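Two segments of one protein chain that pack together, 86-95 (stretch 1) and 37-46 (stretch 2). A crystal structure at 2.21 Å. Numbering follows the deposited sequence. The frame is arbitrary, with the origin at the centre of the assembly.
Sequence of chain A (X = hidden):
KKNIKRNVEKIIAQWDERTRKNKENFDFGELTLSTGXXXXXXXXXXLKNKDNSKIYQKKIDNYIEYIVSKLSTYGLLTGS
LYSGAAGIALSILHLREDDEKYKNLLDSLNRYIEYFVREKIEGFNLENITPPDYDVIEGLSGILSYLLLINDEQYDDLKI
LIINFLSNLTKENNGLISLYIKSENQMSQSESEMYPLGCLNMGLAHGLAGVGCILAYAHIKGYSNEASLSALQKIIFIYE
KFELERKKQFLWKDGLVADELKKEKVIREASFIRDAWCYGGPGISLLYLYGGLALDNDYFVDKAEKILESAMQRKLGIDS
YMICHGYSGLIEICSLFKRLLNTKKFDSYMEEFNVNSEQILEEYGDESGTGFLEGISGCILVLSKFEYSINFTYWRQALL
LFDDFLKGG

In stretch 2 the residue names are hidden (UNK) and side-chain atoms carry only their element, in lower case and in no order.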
ATOM      1  N   ALA A  86       8.108   9.087   4.592  1.00 28.12           N
ATOM      2  CA  ALA A  86       6.700   9.184   4.141  1.00 27.89           C
ATOM      3  C   ALA A  86       5.738   8.408   5.054  1.00 28.54           C
ATOM      4  O   ALA A  86       4.624   8.879   5.323  1.00 29.14           O
ATOM      5  CB  ALA A  86       6.529   8.780   2.661  1.00 27.46           C
ATOM      6  N   GLY A  87       6.168   7.251   5.565  1.00 28.75           N
ATOM      7  CA  GLY A  87       5.342   6.501   6.548  1.00 28.81           C
ATOM      8  C   GLY A  87       5.202   7.220   7.885  1.00 28.94           C
ATOM      9  O   GLY A  87       4.128   7.230   8.493  1.00 29.82           O
ATOM     10  N   ILE A  88       6.286   7.830   8.354  1.00 28.38           N
ATOM     11  CA  ILE A  88       6.241   8.612   9.582  1.00 27.75           C
ATOM     12  C   ILE A  88       5.338   9.830   9.412  1.00 28.10           C
ATOM     13  O   ILE A  88       4.484  10.108  10.275  1.00 28.30           O
ATOM     14  CB  ILE A  88       7.658   9.056  10.045  1.00 28.04           C
ATOM     15  CG1 ILE A  88       8.561   7.833  10.268  1.00 25.41           C
ATOM     16  CG2 ILE A  88       7.553   9.904  11.309  1.00 26.68           C
ATOM     17  CD1 ILE A  88      10.057   8.161  10.466  1.00 28.09           C
ATOM     18  N   ALA A  89       5.511  10.549   8.296  1.00 27.84           N
ATOM     19  CA  ALA A  89       4.649  11.695   7.982  1.00 27.46           C
ATOM     20  C   ALA A  89       3.184  11.303   7.827  1.00 27.48           C
ATOM     21  O   ALA A  89       2.311  12.010   8.338  1.00 28.08           O
ATOM     22  CB  ALA A  89       5.149  12.445   6.750  1.00 26.48           C
ATOM     23  N   LEU A  90       2.899  10.212   7.111  1.00 26.72           N
ATOM     24  CA  LEU A  90       1.519   9.741   7.002  1.00 26.87           C
ATOM     25  C   LEU A  90       0.893   9.507   8.374  1.00 27.23           C
ATOM     26  O   LEU A  90      -0.287   9.874   8.602  1.00 27.68           O
ATOM     27  CB  LEU A  90       1.416   8.436   6.173  1.00 27.11           C
ATOM     28  CG  LEU A  90      -0.016   7.931   5.873  1.00 25.84           C
ATOM     29  CD1 LEU A  90      -0.704   8.862   4.903  1.00 23.39           C
ATOM     30  CD2 LEU A  90       0.028   6.529   5.338  1.00 27.75           C
ATOM     31  N   SER A  91       1.671   8.907   9.294  1.00 26.48           N
ATOM     32  CA  SER A  91       1.141   8.529  10.604  1.00 25.66           C
ATOM     33  C   SER A  91       0.689   9.734  11.469  1.00 27.30           C
ATOM     34  O   SER A  91      -0.163   9.583  12.382  1.00 26.29           O
ATOM     35  CB  SER A  91       2.119   7.620  11.350  1.00 26.01           C
ATOM     36  OG  SER A  91       3.244   8.329  11.877  1.00 23.19           O
ATOM     37  N   ILE A  92       1.219  10.935  11.168  1.00 28.05           N
ATOM     38  CA  ILE A  92       0.851  12.143  11.930  1.00 29.23           C
ATOM     39  C   ILE A  92       0.173  13.235  11.091  1.00 29.61           C
ATOM     40  O   ILE A  92      -0.158  14.310  11.589  1.00 30.31           O
ATOM     41  CB  ILE A  92       2.074  12.753  12.688  1.00 29.55           C
ATOM     42  CG1 ILE A  92       3.087  13.347  11.690  1.00 30.57           C
ATOM     43  CG2 ILE A  92       2.744  11.710  13.600  1.00 28.92           C
ATOM     44  CD1 ILE A  92       4.308  13.992  12.353  1.00 29.89           C
ATOM     45  N   LEU A  93      -0.019  12.972   9.811  1.00 30.08           N
ATOM     46  CA  LEU A  93      -0.544  13.994   8.882  1.00 30.15           C
ATOM     47  C   LEU A  93      -1.838  14.678   9.380  1.00 30.51           C
ATOM     48  O   LEU A  93      -1.964  15.902   9.282  1.00 30.99           O
ATOM     49  CB  LEU A  93      -0.734  13.405   7.469  1.00 29.64           C
ATOM     50  CG  LEU A  93      -1.230  14.390   6.406  1.00 30.01           C
ATOM     51  CD1 LEU A  93      -0.274  15.573   6.240  1.00 26.86           C
ATOM     52  CD2 LEU A  93      -1.428  13.695   5.094  1.00 29.88           C
ATOM     53  N   HIS A  94      -2.772  13.900   9.938  1.00 30.55           N
ATOM     54  CA  HIS A  94      -4.061  14.434  10.468  1.00 30.18           C
ATOM     55  C   HIS A  94      -3.913  15.429  11.627  1.00 30.33           C
ATOM     56  O   HIS A  94      -4.854  16.144  11.961  1.00 30.18           O
ATOM     57  CB  HIS A  94      -4.932  13.293  10.951  1.00 29.90           C
ATOM     58  CG  HIS A  94      -4.322  12.536  12.080  1.00 28.97           C
ATOM     59  ND1 HIS A  94      -3.272  11.667  11.894  1.00 26.50           N
ATOM     60  CD2 HIS A  94      -4.590  12.537  13.405  1.00 26.23           C
ATOM     61  CE1 HIS A  94      -2.921  11.156  13.058  1.00 29.46           C
ATOM     62  NE2 HIS A  94      -3.699  11.674  13.994  1.00 29.95           N
ATOM     63  N   LEU A  95      -2.721  15.492  12.203  1.00 30.60           N
ATOM     64  CA  LEU A  95      -2.442  16.376  13.326  1.00 31.13           C
ATOM     65  C   LEU A  95      -1.823  17.720  12.902  1.00 31.92           C
ATOM     66  O   LEU A  95      -1.616  18.593  13.744  1.00 31.23           O
ATOM     67  CB  LEU A  95      -1.523  15.669  14.298  1.00 31.21           C
ATOM     68  CG  LEU A  95      -2.083  14.458  15.070  1.00 30.91           C
ATOM     69  CD1 LEU A  95      -0.963  13.676  15.760  1.00 29.75           C
ATOM     70  CD2 LEU A  95      -3.117  14.905  16.096  1.00 30.76           C
ATOM     71  N   UNK A  37       6.463   2.283  15.282  1.00 27.86           N
ATOM     72  CA  UNK A  37       5.582   3.263  15.938  1.00 28.71           C
ATOM     73  C   UNK A  37       4.565   4.014  15.068  1.00 28.46           C
ATOM     74  O   UNK A  37       3.473   4.283  15.516  1.00 29.86           O
ATOM     75  c   UNK A  37       5.767   3.440  19.071  1.00 28.09           C
ATOM     76  c   UNK A  37       6.920   3.648  18.062  1.00 29.88           C
ATOM     77  c   UNK A  37       6.403   4.256  16.755  1.00 27.68           C
ATOM     78  c   UNK A  37       8.033   4.549  18.666  1.00 30.36           C
ATOM     79  N   UNK A  38       4.942   4.390  13.844  1.00 28.36           N
ATOM     80  CA  UNK A  38       3.961   4.983  12.942  1.00 28.02           C
ATOM     81  C   UNK A  38       2.658   4.162  12.781  1.00 27.90           C
ATOM     82  O   UNK A  38       1.567   4.750  12.790  1.00 27.19           O
ATOM     83  c   UNK A  38       6.179   5.319  12.096  1.00 27.71           C
ATOM     84  c   UNK A  38       4.744   5.085  11.622  1.00 27.93           C
ATOM     85  c   UNK A  38       6.296   4.340  13.232  1.00 28.23           C
ATOM     86  N   UNK A  39       2.759   2.837  12.640  1.00 27.87           N
ATOM     87  CA  UNK A  39       1.553   1.957  12.589  1.00 27.23           C
ATOM     88  C   UNK A  39       0.758   1.982  13.889  1.00 27.77           C
ATOM     89  O   UNK A  39      -0.479   2.015  13.889  1.00 26.95           O
ATOM     90  N   UNK A  40       1.477   2.037  15.011  1.00 28.06           N
ATOM     91  CA  UNK A  40       0.849   2.120  16.317  1.00 28.59           C
ATOM     92  C   UNK A  40       0.112   3.450  16.534  1.00 29.20           C
ATOM     93  O   UNK A  40      -1.022   3.454  17.030  1.00 29.79           O
ATOM     94  c   UNK A  40       1.207   1.879  18.800  1.00 29.42           C
ATOM     95  c   UNK A  40       2.665   0.607  17.225  1.00 28.97           C
ATOM     96  c   UNK A  40       1.886   1.911  17.449  1.00 28.64           C
ATOM     97  c   UNK A  40       1.808  -0.652  16.978  1.00 25.94           C
ATOM     98  N   UNK A  41       0.769   4.559  16.172  1.00 28.31           N
ATOM     99  CA  UNK A  41       0.180   5.890  16.201  1.00 27.63           C
ATOM    100  C   UNK A  41      -1.113   5.907  15.377  1.00 28.03           C
ATOM    101  O   UNK A  41      -2.108   6.445  15.839  1.00 27.68           O
ATOM    102  c   UNK A  41       3.608   7.860  16.053  1.00 27.44           C
ATOM    103  c   UNK A  41       2.341   7.176  16.663  1.00 28.29           C
ATOM    104  c   UNK A  41       1.187   6.959  15.656  1.00 27.73           C
ATOM    105  c   UNK A  41       0.492   8.271  15.346  1.00 25.81           C
ATOM    106  N   UNK A  42      -1.108   5.298  14.182  1.00 27.74           N
ATOM    107  CA  UNK A  42      -2.341   5.244  13.342  1.00 28.29           C
ATOM    108  C   UNK A  42      -3.491   4.500  13.989  1.00 28.38           C
ATOM    109  O   UNK A  42      -4.616   4.999  14.018  1.00 28.03           O
ATOM    110  c   UNK A  42      -1.276   5.706  11.079  1.00 28.39           C
ATOM    111  c   UNK A  42      -2.079   4.714  11.932  1.00 27.40           C
ATOM    112  c   UNK A  42      -2.148   6.934  10.716  1.00 30.45           C
ATOM    113  c   UNK A  42      -0.722   5.053   9.822  1.00 27.84           C
ATOM    114  N   UNK A  43      -3.195   3.335  14.553  1.00 29.62           N
ATOM    115  CA  UNK A  43      -4.214   2.527  15.211  1.00 31.06           C
ATOM    116  C   UNK A  43      -4.856   3.274  16.382  1.00 29.55           C
ATOM    117  O   UNK A  43      -6.063   3.261  16.525  1.00 30.44           O
ATOM    118  c   UNK A  43      -2.941   0.322  18.840  1.00 32.87           C
ATOM    119  s   UNK A  43      -3.786  -0.742  17.696  1.00 36.62           S
ATOM    120  c   UNK A  43      -3.630   1.204  15.689  1.00 30.84           C
ATOM    121  c   UNK A  43      -4.589   0.462  16.648  1.00 32.80           C
ATOM    122  N   UNK A  44      -4.041   3.914  17.207  1.00 29.02           N
ATOM    123  CA  UNK A  44      -4.514   4.624  18.407  1.00 28.87           C
ATOM    124  C   UNK A  44      -5.294   5.877  18.035  1.00 28.73           C
ATOM    125  O   UNK A  44      -6.279   6.223  18.690  1.00 27.49           O
ATOM    126  c   UNK A  44      -1.391   4.583  20.875  1.00 28.12           C
ATOM    127  c   UNK A  44      -2.596   3.962  20.154  1.00 30.24           C
ATOM    128  c   UNK A  44      -3.331   5.013  19.312  1.00 28.73           C
ATOM    129  c   UNK A  44      -3.507   3.314  21.165  1.00 28.01           C
ATOM    130  N   UNK A  45      -4.831   6.546  16.973  1.00 29.00           N
ATOM    131  CA  UNK A  45      -5.412   7.802  16.522  1.00 28.80           C
ATOM    132  C   UNK A  45      -6.810   7.590  16.012  1.00 29.10           C
ATOM    133  O   UNK A  45      -7.669   8.436  16.177  1.00 29.42           O
ATOM    134  c   UNK A  45      -4.539   8.445  15.459  1.00 28.65           C
ATOM    135  N   UNK A  46      -7.028   6.439  15.391  1.00 29.87           N
ATOM    136  CA  UNK A  46      -8.339   6.034  14.919  1.00 30.44           C
ATOM    137  C   UNK A  46      -9.333   5.666  16.018  1.00 31.03           C
ATOM    138  O   UNK A  46     -10.472   5.296  15.730  1.00 31.55           O
ATOM    139  o   UNK A  46      -8.248   6.644  10.774  1.00 25.96           O
ATOM    140  o   UNK A  46      -9.749   6.525  12.404  1.00 25.69           O
ATOM    141  c   UNK A  46      -8.201   4.846  13.983  1.00 29.83           C
ATOM    142  c   UNK A  46      -8.655   6.197  11.879  1.00 27.49           C
ATOM    143  c   UNK A  46      -7.744   5.213  12.607  1.00 29.19           C
TER

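Position 37 opens the helix of the second stretch with four side-chain carbons forked at the second; the end of the side chain leads away and touches nothing on stretch 1. The fork identifies Leu37.

At position 38 three carbons close a ring onto the backbone N. The CA-to-CB bond points toward stretch 1, and the ring packs against Ile88, with further contacts to Gly87 and Ser91. The closed ring makes it Pro38. Its CG lies 3.9 Å from Ile88 CG1 and its CB 3.8 Å from Gly87 O. Its CB is also 3.6 Å from Ser91 OG, and its backbone O is 3.3 Å from Ser91 CB.

Position 39 has no atoms beyond the backbone; a CB here would point away from stretch 1. It is Gly39.

Position 40 carries four carbons forked at the first, one arm two carbons long, and is out of reach of the partner helix. This is Ile40.

Position 41 repeats that pattern, four carbons forked at the first with one longer arm, but its CA-to-CB bond points toward stretch 1, and its carbons meet Ser91 and Ile92. It is Ile41. Its CG2 sits 3.3 Å from Ser91 O and 4.5 Å from Ile92 CG2, while its CD1 is 4.2 Å from Ser91 OG.

Position 42 has four carbons forked at the second. Its CA-to-CB bond runs sideways, yet the end of the chain comes nearer and reaches Leu90 and Ser91. The fork makes it Leu42, with CD2 3.7 Å from Ser91 CA and 4.1 Å from Leu90 O.

Position 43 is an unbranched chain of two carbons, a sulfur and a final carbon, and makes no contact with stretch 1. The thioether marks Met43.

Position 44, with four carbons forked at the second, is likewise out of reach. It is Leu44.

Position 45 has a single carbon, which lies oblique to the imidazole ring of His94. This is Ala45; its CB approaches His94 NE2 to 3.6 Å.

Position 46 lies beyond the helix. Three carbons, the third carrying two oxygens, form a carboxylate at the end of a two-methylene chain; nothing on stretch 1 is in contact. This is Glu46; both oxygens are hydrogen-bonded elsewhere in the structure.

The two helices run nearly parallel, at 16°, with their axes 8.6 Å apart at closest approach. Ser91 is the centre of the contact: the backbones lie close here, with Ser91 CA 5.1 Å from Pro38 CA, and its short side chain occupies the space between the helices beside Pro38 and Leu42, with Ile41 also against this residue. No hydrogen bond crosses between the stretches. The Ser91 hydroxyl instead donates to its own helix, OG to Ile88 O at 2.7 Å, so its donor is used there, within an interface held by van der Waals packing over 360 Å² of buried surface.

Stretch 2 37-46: LPGIILMLAE
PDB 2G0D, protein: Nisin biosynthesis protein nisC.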